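Local coordinates for protein beta-galactosidase BgaB (PDB 5VYM) that hydrolyses transgalactooligosaccharides, most actively those with Gal(beta1-4)Gal linkages, and is represented here by its trimerisation domain, at residues Asp6-Phe11 with Ser59-Val64; Pro67-Leu72 with Tyr94-Ile99; Gly108-Ala113 with Glu127-Leu132; Asn164-Thr169 with Gly191-Thr196; His172-Ala177 with Val195-Tyr200. All coordinates share one frame; numbering follows the deposited sequence.

Contact 1 of 5, residues Asp6-Phe11 with Ser59-Val64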
# COMPACT_ATOMS: atom_id res chain seq x y z
N ASP B 6 0.96 -24.28 -5.85
CA ASP B 6 1.11 -22.86 -6.18
C ASP B 6 0.31 -21.96 -5.25
O ASP B 6 0.65 -20.79 -5.10
CB ASP B 6 0.69 -22.59 -7.62
CG ASP B 6 1.72 -23.07 -8.63
OD1 ASP B 6 2.91 -23.18 -8.26
OD2 ASP B 6 1.34 -23.32 -9.79
N THR B 7 -0.74 -22.49 -4.62
CA THR B 7 -1.67 -21.71 -3.82
C THR B 7 -1.62 -22.17 -2.37
O THR B 7 -1.63 -23.37 -2.10
CB THR B 7 -3.10 -21.83 -4.36
OG1 THR B 7 -3.12 -21.50 -5.75
CG2 THR B 7 -4.03 -20.89 -3.60
N ALA B 8 -1.57 -21.21 -1.45
CA ALA B 8 -1.61 -21.47 -0.02
C ALA B 8 -2.81 -20.76 0.58
O ALA B 8 -2.97 -19.55 0.40
CB ALA B 8 -0.32 -21.02 0.67
N ILE B 9 -3.65 -21.51 1.28
CA ILE B 9 -4.74 -20.93 2.06
C ILE B 9 -4.24 -20.74 3.48
O ILE B 9 -3.89 -21.71 4.17
CB ILE B 9 -5.98 -21.83 2.02
CG1 ILE B 9 -6.44 -22.03 0.58
CG2 ILE B 9 -7.10 -21.23 2.86
CD1 ILE B 9 -7.60 -22.99 0.43
N LEU B 10 -4.18 -19.49 3.93
CA LEU B 10 -3.57 -19.17 5.21
C LEU B 10 -4.55 -19.41 6.35
O LEU B 10 -5.73 -19.05 6.27
CB LEU B 10 -3.09 -17.73 5.23
CG LEU B 10 -2.11 -17.34 4.12
CD1 LEU B 10 -1.51 -15.98 4.41
CD2 LEU B 10 -1.02 -18.39 3.95
N PHE B 11 -4.05 -20.00 7.43
CA PHE B 11 -4.84 -20.29 8.62
C PHE B 11 -4.32 -19.47 9.79
O PHE B 11 -3.13 -19.52 10.11
CB PHE B 11 -4.80 -21.78 8.96
CG PHE B 11 -5.39 -22.11 10.30
CD1 PHE B 11 -6.75 -21.96 10.53
CD2 PHE B 11 -4.59 -22.57 11.33
CE1 PHE B 11 -7.30 -22.26 11.76
CE2 PHE B 11 -5.14 -22.88 12.57
CZ PHE B 11 -6.49 -22.72 12.78
N SER B 59 6.30 -17.37 1.44
CA SER B 59 6.79 -16.50 0.38
C SER B 59 7.07 -17.25 -0.91
O SER B 59 7.10 -16.62 -1.98
CB SER B 59 8.06 -15.78 0.84
OG SER B 59 9.09 -16.71 1.13
N SER B 60 7.26 -18.57 -0.85
CA SER B 60 7.55 -19.35 -2.04
C SER B 60 6.30 -19.71 -2.84
O SER B 60 6.43 -20.18 -3.97
CB SER B 60 8.30 -20.63 -1.66
OG SER B 60 7.58 -21.38 -0.70
N TYR B 61 5.11 -19.50 -2.29
CA TYR B 61 3.89 -19.75 -3.04
C TYR B 61 3.65 -18.64 -4.05
O TYR B 61 4.21 -17.54 -3.96
CB TYR B 61 2.69 -19.87 -2.09
CG TYR B 61 2.65 -21.16 -1.30
CD1 TYR B 61 3.34 -21.28 -0.10
CD2 TYR B 61 1.92 -22.25 -1.75
CE1 TYR B 61 3.31 -22.46 0.62
CE2 TYR B 61 1.88 -23.43 -1.03
CZ TYR B 61 2.58 -23.53 0.15
OH TYR B 61 2.54 -24.70 0.87
N LYS B 62 2.80 -18.93 -5.03
CA LYS B 62 2.47 -17.94 -6.04
C LYS B 62 1.19 -17.18 -5.72
O LYS B 62 1.08 -15.99 -6.04
CB LYS B 62 2.33 -18.61 -7.42
CG LYS B 62 3.61 -19.24 -7.92
CD LYS B 62 3.45 -19.74 -9.35
CE LYS B 62 4.73 -20.36 -9.87
NZ LYS B 62 5.88 -19.43 -9.75
N THR B 63 0.23 -17.84 -5.08
CA THR B 63 -1.03 -17.22 -4.68
C THR B 63 -1.31 -17.54 -3.22
O THR B 63 -1.05 -18.66 -2.77
CB THR B 63 -2.19 -17.71 -5.56
OG1 THR B 63 -1.93 -17.35 -6.93
CG2 THR B 63 -3.51 -17.09 -5.12
N VAL B 64 -1.82 -16.56 -2.49
CA VAL B 64 -2.13 -16.69 -1.08
C VAL B 64 -3.57 -16.24 -0.87
O VAL B 64 -3.98 -15.19 -1.38
CB VAL B 64 -1.15 -15.88 -0.21
CG1 VAL B 64 -1.85 -15.28 0.98
CG2 VAL B 64 0.01 -16.75 0.23

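Contact 2 of 5, residues Pro67-Leu72 with Tyr94-Ile99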
# COMPACT_ATOMS: atom_id res chain seq x y z
N PRO B 67 -9.18 -16.41 3.86
CA PRO B 67 -10.63 -16.45 4.06
C PRO B 67 -11.02 -16.24 5.51
O PRO B 67 -10.72 -17.07 6.37
CB PRO B 67 -11.00 -17.85 3.58
CG PRO B 67 -9.73 -18.68 3.73
CD PRO B 67 -8.58 -17.74 4.04
N THR B 68 -11.70 -15.13 5.79
CA THR B 68 -12.13 -14.77 7.14
C THR B 68 -10.95 -14.80 8.12
O THR B 68 -11.01 -15.39 9.20
CB THR B 68 -13.28 -15.68 7.62
OG1 THR B 68 -14.21 -15.86 6.54
CG2 THR B 68 -14.02 -15.06 8.80
N VAL B 69 -9.86 -14.17 7.70
CA VAL B 69 -8.70 -13.97 8.59
C VAL B 69 -8.99 -12.67 9.34
O VAL B 69 -8.50 -11.59 9.00
CB VAL B 69 -7.38 -13.95 7.83
CG1 VAL B 69 -6.21 -13.75 8.79
CG2 VAL B 69 -7.21 -15.24 7.05
N LEU B 70 -9.82 -12.78 10.37
CA LEU B 70 -10.31 -11.59 11.07
C LEU B 70 -9.18 -10.83 11.74
O LEU B 70 -9.16 -9.59 11.73
CB LEU B 70 -11.37 -11.99 12.10
CG LEU B 70 -12.70 -12.49 11.55
CD1 LEU B 70 -13.18 -13.70 12.34
CD2 LEU B 70 -13.74 -11.38 11.60
N ILE B 71 -8.22 -11.55 12.33
CA ILE B 71 -7.12 -10.93 13.05
C ILE B 71 -5.93 -10.82 12.10
O ILE B 71 -5.41 -11.84 11.62
CB ILE B 71 -6.74 -11.74 14.30
CG1 ILE B 71 -8.00 -12.17 15.06
CG2 ILE B 71 -5.82 -10.93 15.20
CD1 ILE B 71 -8.78 -11.03 15.66
N LEU B 72 -5.52 -9.59 11.81
CA LEU B 72 -4.33 -9.33 11.00
C LEU B 72 -3.52 -8.25 11.69
O LEU B 72 -3.97 -7.11 11.82
CB LEU B 72 -4.70 -8.89 9.58
CG LEU B 72 -4.68 -9.95 8.49
CD1 LEU B 72 -4.82 -9.30 7.12
CD2 LEU B 72 -3.40 -10.78 8.56
N TYR B 94 -14.08 -11.06 2.48
CA TYR B 94 -14.78 -9.87 2.96
C TYR B 94 -14.59 -9.66 4.46
O TYR B 94 -14.63 -8.52 4.93
CB TYR B 94 -16.27 -9.95 2.61
CG TYR B 94 -17.00 -11.10 3.26
CD1 TYR B 94 -16.98 -12.37 2.70
CD2 TYR B 94 -17.72 -10.92 4.44
CE1 TYR B 94 -17.65 -13.43 3.29
CE2 TYR B 94 -18.39 -11.97 5.04
CZ TYR B 94 -18.36 -13.22 4.46
OH TYR B 94 -19.03 -14.27 5.05
N ALA B 95 -14.38 -10.74 5.22
CA ALA B 95 -14.23 -10.65 6.66
C ALA B 95 -12.78 -10.74 7.11
O ALA B 95 -12.51 -11.08 8.27
CB ALA B 95 -15.07 -11.73 7.34
N THR B 96 -11.83 -10.45 6.23
CA THR B 96 -10.41 -10.54 6.53
C THR B 96 -9.86 -9.17 6.88
O THR B 96 -10.14 -8.18 6.19
CB THR B 96 -9.64 -11.13 5.34
OG1 THR B 96 -9.96 -12.53 5.21
CG2 THR B 96 -8.14 -10.97 5.52
N GLY B 97 -9.07 -9.10 7.95
CA GLY B 97 -8.37 -7.88 8.29
C GLY B 97 -9.20 -6.85 9.02
O GLY B 97 -9.01 -5.64 8.79
N LEU B 98 -10.10 -7.28 9.90
CA LEU B 98 -10.95 -6.34 10.63
C LEU B 98 -10.38 -5.97 11.99
O LEU B 98 -10.67 -4.88 12.50
CB LEU B 98 -12.35 -6.94 10.81
CG LEU B 98 -13.05 -7.48 9.56
CD1 LEU B 98 -14.47 -7.91 9.89
CD2 LEU B 98 -13.04 -6.44 8.45
N ILE B 99 -9.58 -6.85 12.60
CA ILE B 99 -9.11 -6.68 13.97
C ILE B 99 -7.60 -6.88 14.00
O ILE B 99 -7.05 -7.69 13.25
CB ILE B 99 -9.83 -7.67 14.92
CG1 ILE B 99 -11.35 -7.60 14.73
CG2 ILE B 99 -9.49 -7.37 16.36
CD1 ILE B 99 -12.13 -8.56 15.60
O HOH W 1 -13.90 -13.67 4.33

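Contact 3 of 5, residues Gly108-Ala113 with Glu127-Leu132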
# COMPACT_ATOMS: atom_id res chain seq x y z
N GLY B 108 -10.23 3.51 10.74
CA GLY B 108 -9.88 4.28 9.57
C GLY B 108 -10.54 3.85 8.27
O GLY B 108 -10.26 4.46 7.23
N GLY B 109 -11.39 2.83 8.27
CA GLY B 109 -12.04 2.40 7.04
C GLY B 109 -12.06 0.89 6.86
O GLY B 109 -11.53 0.15 7.68
N TYR B 110 -12.67 0.43 5.76
CA TYR B 110 -12.79 -1.00 5.52
C TYR B 110 -12.19 -1.40 4.18
O TYR B 110 -12.41 -0.71 3.18
CB TYR B 110 -14.27 -1.45 5.56
CG TYR B 110 -14.50 -2.84 4.99
CD1 TYR B 110 -14.34 -3.97 5.78
CD2 TYR B 110 -14.88 -3.01 3.66
CE1 TYR B 110 -14.55 -5.24 5.26
CE2 TYR B 110 -15.09 -4.28 3.14
CZ TYR B 110 -14.92 -5.38 3.94
OH TYR B 110 -15.13 -6.64 3.42
N PRO B 111 -11.39 -2.48 4.14
CA PRO B 111 -10.90 -3.22 5.31
C PRO B 111 -9.78 -2.45 6.01
O PRO B 111 -8.97 -1.81 5.35
CB PRO B 111 -10.38 -4.53 4.72
CG PRO B 111 -10.10 -4.23 3.30
CD PRO B 111 -11.12 -3.20 2.88
N GLY B 112 -9.75 -2.51 7.34
CA GLY B 112 -8.90 -1.63 8.12
C GLY B 112 -7.49 -2.09 8.37
O GLY B 112 -6.67 -1.28 8.83
N ALA B 113 -7.17 -3.35 8.09
CA ALA B 113 -5.85 -3.88 8.43
C ALA B 113 -4.75 -3.09 7.74
O ALA B 113 -4.81 -2.83 6.53
CB ALA B 113 -5.77 -5.35 8.05
N GLU B 127 -16.38 2.40 4.39
CA GLU B 127 -16.31 3.20 5.61
C GLU B 127 -16.24 2.33 6.86
O GLU B 127 -15.56 2.71 7.82
CB GLU B 127 -17.50 4.15 5.69
CG GLU B 127 -17.39 5.36 4.76
CD GLU B 127 -16.10 6.14 4.96
OE1 GLU B 127 -15.10 5.84 4.27
OE2 GLU B 127 -16.09 7.06 5.80
N GLU B 128 -16.91 1.19 6.86
CA GLU B 128 -16.86 0.28 8.00
C GLU B 128 -17.38 -1.08 7.57
O GLU B 128 -18.02 -1.23 6.53
CB GLU B 128 -17.69 0.82 9.18
CG GLU B 128 -19.17 0.99 8.88
CD GLU B 128 -19.95 1.51 10.06
OE1 GLU B 128 -19.33 1.74 11.12
OE2 GLU B 128 -21.18 1.70 9.94
N PHE B 129 -17.06 -2.09 8.39
CA PHE B 129 -17.60 -3.42 8.18
C PHE B 129 -19.12 -3.39 8.32
O PHE B 129 -19.65 -2.93 9.34
CB PHE B 129 -16.98 -4.38 9.20
CG PHE B 129 -17.29 -5.83 8.95
CD1 PHE B 129 -16.97 -6.42 7.74
CD2 PHE B 129 -17.86 -6.61 9.94
CE1 PHE B 129 -17.24 -7.76 7.51
CE2 PHE B 129 -18.13 -7.95 9.72
CZ PHE B 129 -17.82 -8.53 8.51
N ASN B 130 -19.81 -3.86 7.29
CA ASN B 130 -21.27 -3.74 7.23
C ASN B 130 -21.81 -4.87 6.35
O ASN B 130 -21.85 -4.76 5.13
CB ASN B 130 -21.68 -2.37 6.69
CG ASN B 130 -23.17 -2.25 6.48
OD1 ASN B 130 -23.96 -2.85 7.21
ND2 ASN B 130 -23.57 -1.47 5.48
N ILE B 131 -22.22 -5.96 7.00
CA ILE B 131 -22.72 -7.14 6.30
C ILE B 131 -24.24 -7.19 6.43
O ILE B 131 -24.82 -6.75 7.44
CB ILE B 131 -22.08 -8.43 6.83
CG1 ILE B 131 -22.21 -8.52 8.36
CG2 ILE B 131 -20.62 -8.52 6.41
CD1 ILE B 131 -21.61 -9.77 8.95
N LEU B 132 -24.89 -7.72 5.40
CA LEU B 132 -26.33 -7.87 5.37
C LEU B 132 -26.69 -9.29 4.99
O LEU B 132 -25.88 -10.03 4.42
CB LEU B 132 -26.98 -6.88 4.38
CG LEU B 132 -26.81 -5.39 4.69
CD1 LEU B 132 -27.42 -4.55 3.58
CD2 LEU B 132 -27.43 -5.05 6.04

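Contact 4 of 5, residues Asn164-Thr169 with Gly191-Thr196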
# COMPACT_ATOMS: atom_id res chain seq x y z
N ASN B 164 10.44 13.66 12.70
CA ASN B 164 10.77 12.87 13.88
C ASN B 164 10.16 11.48 13.84
O ASN B 164 10.76 10.53 14.35
CB ASN B 164 10.29 13.59 15.14
CG ASN B 164 10.66 15.06 15.15
OD1 ASN B 164 11.74 15.44 15.59
ND2 ASN B 164 9.75 15.89 14.66
N ASP B 165 8.98 11.33 13.24
CA ASP B 165 8.21 10.09 13.30
C ASP B 165 8.44 9.30 12.02
O ASP B 165 7.72 9.45 11.03
CB ASP B 165 6.73 10.41 13.51
CG ASP B 165 5.99 9.29 14.21
OD1 ASP B 165 6.46 8.14 14.18
OD2 ASP B 165 4.92 9.58 14.80
N VAL B 166 9.47 8.45 12.03
CA VAL B 166 9.80 7.59 10.90
C VAL B 166 10.15 6.21 11.45
O VAL B 166 11.05 6.09 12.29
CB VAL B 166 10.96 8.13 10.05
CG1 VAL B 166 11.37 7.11 9.01
CG2 VAL B 166 10.57 9.43 9.38
N ASN B 167 9.46 5.18 10.97
CA ASN B 167 9.77 3.80 11.34
C ASN B 167 9.72 2.93 10.10
O ASN B 167 8.77 3.01 9.31
CB ASN B 167 8.79 3.28 12.40
CG ASN B 167 8.97 3.96 13.74
OD1 ASN B 167 8.22 4.88 14.08
ND2 ASN B 167 9.97 3.53 14.50
N VAL B 168 10.74 2.10 9.92
CA VAL B 168 10.85 1.24 8.75
C VAL B 168 9.97 0.01 8.95
O VAL B 168 10.01 -0.63 10.01
CB VAL B 168 12.32 0.84 8.51
CG1 VAL B 168 12.42 -0.12 7.34
CG2 VAL B 168 13.16 2.08 8.27
N THR B 169 9.18 -0.32 7.93
CA THR B 169 8.25 -1.44 7.99
C THR B 169 8.51 -2.53 6.96
O THR B 169 8.25 -3.70 7.25
CB THR B 169 6.80 -0.94 7.82
OG1 THR B 169 6.67 -0.27 6.56
CG2 THR B 169 6.43 0.01 8.95
N GLY B 191 19.48 7.05 15.99
CA GLY B 191 19.07 5.80 15.40
C GLY B 191 17.85 5.89 14.50
O GLY B 191 17.57 4.93 13.78
N THR B 192 17.13 7.01 14.53
CA THR B 192 15.95 7.17 13.69
C THR B 192 16.35 7.26 12.22
O THR B 192 17.35 7.90 11.87
CB THR B 192 15.17 8.41 14.11
OG1 THR B 192 14.82 8.31 15.49
CG2 THR B 192 13.90 8.57 13.28
N ALA B 193 15.56 6.62 11.36
CA ALA B 193 15.85 6.59 9.93
C ALA B 193 15.72 7.98 9.33
O ALA B 193 14.70 8.66 9.51
CB ALA B 193 14.92 5.61 9.22
N ALA B 194 16.75 8.41 8.60
CA ALA B 194 16.76 9.68 7.89
C ALA B 194 16.66 9.52 6.38
O ALA B 194 15.96 10.30 5.73
CB ALA B 194 18.03 10.47 8.22
N VAL B 195 17.34 8.52 5.81
CA VAL B 195 17.29 8.23 4.38
C VAL B 195 17.13 6.72 4.22
O VAL B 195 17.94 5.95 4.74
CB VAL B 195 18.54 8.71 3.63
CG1 VAL B 195 18.46 8.31 2.17
CG2 VAL B 195 18.71 10.21 3.77
N THR B 196 16.08 6.30 3.51
CA THR B 196 15.80 4.89 3.27
C THR B 196 15.46 4.68 1.81
O THR B 196 15.08 5.61 1.10
CB THR B 196 14.62 4.38 4.12
OG1 THR B 196 13.41 4.99 3.67
CG2 THR B 196 14.83 4.70 5.60
O HOH W 2 13.65 4.98 12.75

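Contact 5 of 5, residues His172-Ala177 with Val195-Tyr200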
# COMPACT_ATOMS: atom_id res chain seq x y z
N HIS B 172 12.30 -5.63 3.03
CA HIS B 172 13.45 -5.36 2.19
C HIS B 172 13.83 -3.89 2.15
O HIS B 172 14.67 -3.49 1.34
CB HIS B 172 13.19 -5.87 0.77
CG HIS B 172 12.71 -7.29 0.72
ND1 HIS B 172 11.39 -7.63 0.94
CD2 HIS B 172 13.37 -8.45 0.49
CE1 HIS B 172 11.26 -8.95 0.84
NE2 HIS B 172 12.45 -9.46 0.57
N ALA B 173 13.24 -3.07 3.02
CA ALA B 173 13.60 -1.66 3.08
C ALA B 173 14.96 -1.51 3.75
O ALA B 173 15.23 -2.12 4.78
CB ALA B 173 12.54 -0.86 3.83
N GLN B 174 15.82 -0.69 3.15
CA GLN B 174 17.18 -0.49 3.62
C GLN B 174 17.36 0.93 4.12
O GLN B 174 16.98 1.89 3.43
CB GLN B 174 18.19 -0.79 2.51
CG GLN B 174 19.63 -0.49 2.87
CD GLN B 174 20.58 -0.74 1.71
OE1 GLN B 174 20.15 -1.06 0.60
NE2 GLN B 174 21.87 -0.60 1.97
N VAL B 175 17.92 1.08 5.31
CA VAL B 175 18.24 2.39 5.85
C VAL B 175 19.61 2.82 5.33
O VAL B 175 20.58 2.05 5.40
CB VAL B 175 18.22 2.38 7.39
CG1 VAL B 175 18.57 3.75 7.94
CG2 VAL B 175 16.86 1.94 7.89
N LEU B 176 19.68 4.03 4.79
CA LEU B 176 20.93 4.56 4.26
C LEU B 176 21.59 5.58 5.19
O LEU B 176 22.81 5.73 5.15
CB LEU B 176 20.70 5.20 2.89
CG LEU B 176 20.23 4.25 1.79
CD1 LEU B 176 20.05 4.99 0.47
CD2 LEU B 176 21.21 3.09 1.63
N ALA B 177 20.80 6.27 6.01
CA ALA B 177 21.34 7.24 6.94
C ALA B 177 20.42 7.35 8.15
O ALA B 177 19.21 7.19 8.04
CB ALA B 177 21.51 8.62 6.29
N VAL B 195 17.34 8.52 5.81
CA VAL B 195 17.29 8.23 4.38
C VAL B 195 17.13 6.72 4.22
O VAL B 195 17.94 5.95 4.74
CB VAL B 195 18.54 8.71 3.63
CG1 VAL B 195 18.46 8.31 2.17
CG2 VAL B 195 18.71 10.21 3.77
N THR B 196 16.08 6.30 3.51
CA THR B 196 15.80 4.89 3.27
C THR B 196 15.46 4.68 1.81
O THR B 196 15.08 5.61 1.10
CB THR B 196 14.62 4.38 4.12
OG1 THR B 196 13.41 4.99 3.67
CG2 THR B 196 14.83 4.70 5.60
N ARG B 197 15.60 3.44 1.36
CA ARG B 197 15.15 3.02 0.05
C ARG B 197 14.48 1.66 0.17
O ARG B 197 14.86 0.84 1.01
CB ARG B 197 16.29 2.97 -0.98
CG ARG B 197 17.40 1.98 -0.66
CD ARG B 197 18.54 2.13 -1.65
NE ARG B 197 19.70 1.30 -1.31
CZ ARG B 197 20.89 1.40 -1.89
NH1 ARG B 197 21.08 2.30 -2.85
NH2 ARG B 197 21.88 0.61 -1.52
N ASN B 198 13.48 1.43 -0.67
CA ASN B 198 12.67 0.22 -0.59
C ASN B 198 12.35 -0.26 -2.00
O ASN B 198 11.92 0.55 -2.85
CB ASN B 198 11.37 0.49 0.19
CG ASN B 198 10.49 -0.74 0.31
OD1 ASN B 198 10.97 -1.83 0.62
ND2 ASN B 198 9.20 -0.56 0.06
N PRO B 199 12.54 -1.54 -2.29
CA PRO B 199 12.14 -2.06 -3.60
C PRO B 199 10.62 -2.16 -3.71
O PRO B 199 9.94 -2.58 -2.77
CB PRO B 199 12.79 -3.45 -3.65
CG PRO B 199 12.95 -3.84 -2.23
CD PRO B 199 13.23 -2.56 -1.48
N TYR B 200 10.10 -1.76 -4.86
CA TYR B 200 8.67 -1.81 -5.14
C TYR B 200 8.50 -2.31 -6.57
O TYR B 200 8.76 -1.57 -7.52
CB TYR B 200 8.02 -0.44 -4.95
CG TYR B 200 6.51 -0.46 -5.03
CD1 TYR B 200 5.74 -0.75 -3.91
CD2 TYR B 200 5.85 -0.18 -6.23
CE1 TYR B 200 4.36 -0.77 -3.98
CE2 TYR B 200 4.47 -0.20 -6.30
CZ TYR B 200 3.73 -0.49 -5.18
OH TYR B 200 2.35 -0.51 -5.24
O HOH W 3 10.13 -4.23 1.73

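Contact 1 of 5, residues Asp6-Phe11 with Ser59-Val64
D6 and K62 open a short parallel ladder in which T7 pairs with T63 and A8 with V64. Among the hydrogen bonds, D6 O is gripped by two successive amides, K62 N at 2.8 Å and T63 N at 3.0 Å, and A8 N answers with a bond to T63 O of 2.9 Å. The aromatic element is a CH-pi contact: A8 CB sits over the centre of the Y61 ring, 3.5 Å from the centroid, while D6 C lies at the ring edge. Y61 OH is tied to D50, and an alanine in place of Y61 would probably leave A8 CB without its aromatic cover and D50 without its phenol partner. In the apolar group, L10 and V64 cross at about a right angle, with L10 CD1 3.5 Å from V64 CG1. Charge plays a smaller part. D6 and K62 lie side by side, but the lysine bends at its last torsion (chi4 -55°), and D6 OD1 and K62 NZ stay 5.0 Å apart. Strand 7-11 runs between strands 50-53 and 63-66 of the four-stranded parallel sheet; helix 31-44 covers the face that bears T7, and helix 74-85 packs on V64 across the sheet.

Contact 2 of 5, residues Pro67-Leu72 with Tyr94-Ile99
V69 to L72 run beside T96 to I99 with a local, irregular pairing: G97 N donates to V69 O at 2.8 Å, I99 N to L70 O at 2.9 Å, and L72 N to I99 O at 2.8 Å, this last nearly along the C=O axis. V69 is the centre of an inverse gamma turn, and G97, at positive phi, would bring any CB against L72 CD1. The side chain of T96 supplies a further bond. Its OG1, anti to the carbonyl carbon (chi1 -71°), accepts V69 N at 3.0 Å and also bonds to L66 O, so the hydroxyl links the amide of V69 to the carbonyl of L66, just before the segment 67-72; its CG2 leans on V69 CB. The other contacts are apolar. The I71 chain is folded at its second torsion (chi2 -66°), which places CD1 3.6 Å from I99 CB, while L70 CD2 meets L98 CD1 at 3.9 Å. L72 CD1 rests on G97 CA and T96 CG2 together. Where the segments begin, one water donates to T68 OG1 and accepts from A95 N, and T68 OG1 has a second partner in D34. The two segments follow the neighbouring parallel strands 63-66 and 89-93, as loops at the carboxyl ends of adjacent parallel strands do in flavodoxin-like alpha/beta folds; the strand order 2-1-3-4 and the glutaminase-like clan are consistent with this.

Contact 3 of 5, residues Gly108-Ala113 with Glu127-Leu132
Y110 and F129 meet through one carbon each, Y110 CE1 lying 3.7 Å from F129 CD1, and neither ring lies flat on the other. The planes are inclined at 38° and the centroids stand 6.0 Å apart, an oblique pair. Seen from F129, the tyrosine carbon arrives at the ring edge, near its plane. Both residues set CG anti to their own backbone N (chi1 166° in Y110, -171° in F129), and the two side chains approach at a slant. Nearer the backbone, Y110 CB lies 3.7 Å from E128 C. One face of the Y110 ring is taken by the next residue: a cis peptide bond precedes P111, and P111 CD lies 3.8 Å above the tyrosine plane, toward the rim. Before the tyrosine the chain passes close by, with G109 CA 3.6 Å from E127 O, at backbone angles that would jam a CB of G109 against the carbonyl oxygen before it. No hydrogen bond joins the two segments directly, but Y110 OH bonds to Y94 O. An alanine at Y110 would probably leave the edge of F129 and the ring of P111 with a gap between them and Y94 O without its phenol partner. L98 touches both rings, and helix 117-122 packs on P111. Q163 of the second subunit packs on the side chains of Y110 and F129, and I131 and L132 continue into an antiparallel ladder with a strand of that subunit, so this surface contact lies at the subunit interface.

Contact 4 of 5, residues Asn164-Thr169 with Gly191-Thr196
V166 and V168 on one side and A193 and T196 on the other pack next to a classic beta bulge, formed where A194 and V195 together face A177 and strand 193-200 turns a corner. The touching backbones run 54° apart and no hydrogen bond links them directly, so the fit rests on the methyl groups. V166 sets CG1 anti to its backbone N (chi1 173°), and this branch meets A193 twice, at 3.7 Å from A193 O and 3.9 Å from A193 CB. V168 uses its other branch: CG2, anti to the carbonyl carbon, is 4.1 Å from A193 CB and likewise 4.1 Å from T196 CG2; the V168 and T196 side chains slide past each other in opposite directions. T196 presents that methyl because its OG1 takes the crowded position between backbone N and carbonyl carbon (chi1 68°), which puts CG2 anti to the carbonyl carbon. T192 also turns a methyl to the contact, and its CG2 approaches N164 O and V166 O alike, at 3.9 Å each. F207 of strand 203-208 touches V166 and T196. From the second subunit, V124 packs on T196, and a strand of that subunit pairs with N167 and V168 in an antiparallel ladder, so the short strand 167-168 lies between this chain's own sheet and the partner chain. Where the backbones are too far apart to bond, a single water spans them, donating to V166 O at 2.9 Å and accepting from A193 N at 2.9 Å.

Contact 5 of 5, residues His172-Ala177 with Val195-Tyr200
R197 carries L176 CD2 over one face of its guanidinium, 3.6 Å above the plane and toward the rim, the two side chains crossing at about a right angle. They belong to an antiparallel ladder with a classic beta bulge, in which L176 and A177 both face V195. Q174 completes the clasp on R197: its OE1 lies in the guanidinium plane and accepts NE at 3.1 Å and NH2 at 3.2 Å. Both nitrogens come from the same side of the amide, above its plane, and the two flat groups are 63° apart. With CG between backbone N and carbonyl carbon (chi1 62°) and the chain extended to NE, R197 runs alongside Q174; NH1 bonds to Y206. At the bulge V195 O takes two donors, L176 N at 2.6 Å and A177 N at 3.1 Å, the second on a lone pair. V195 also packs its CG1 on L176 CB. Helix 214-225 covers L176, V195 and R197, while N198 ND2 reaches M121 O of the second subunit. At the far end P199 CG rests on H172 CB at 3.6 Å, and one water accepts from H172 N at 2.9 Å and donates to N198 OD1 at 2.8 Å.

How the contacts relate
Contacts 1, 2 and 3 follow in series along the chain; contacts 4 and 5 come last, both closing on strand 193-200. Contacts 1 and 2, about 17 Å apart between centres, belong to the parallel sheet and its loops. Contact 3 lies about 10 Å from contact 2, centre to centre, joined by L98 and the Y94-Y110 bond. Contacts 4 and 5, also about 10 Å apart between centres, share V195 and T196 of the antiparallel sheet. Across the groups centres are about 26 to 31 Å apart, but nearest atoms of contacts 1 and 5 only about 8 Å. Contacts 3, 4 and 5 reach the second subunit, so the antiparallel sheet and loops beside the parallel one both contribute to the interface.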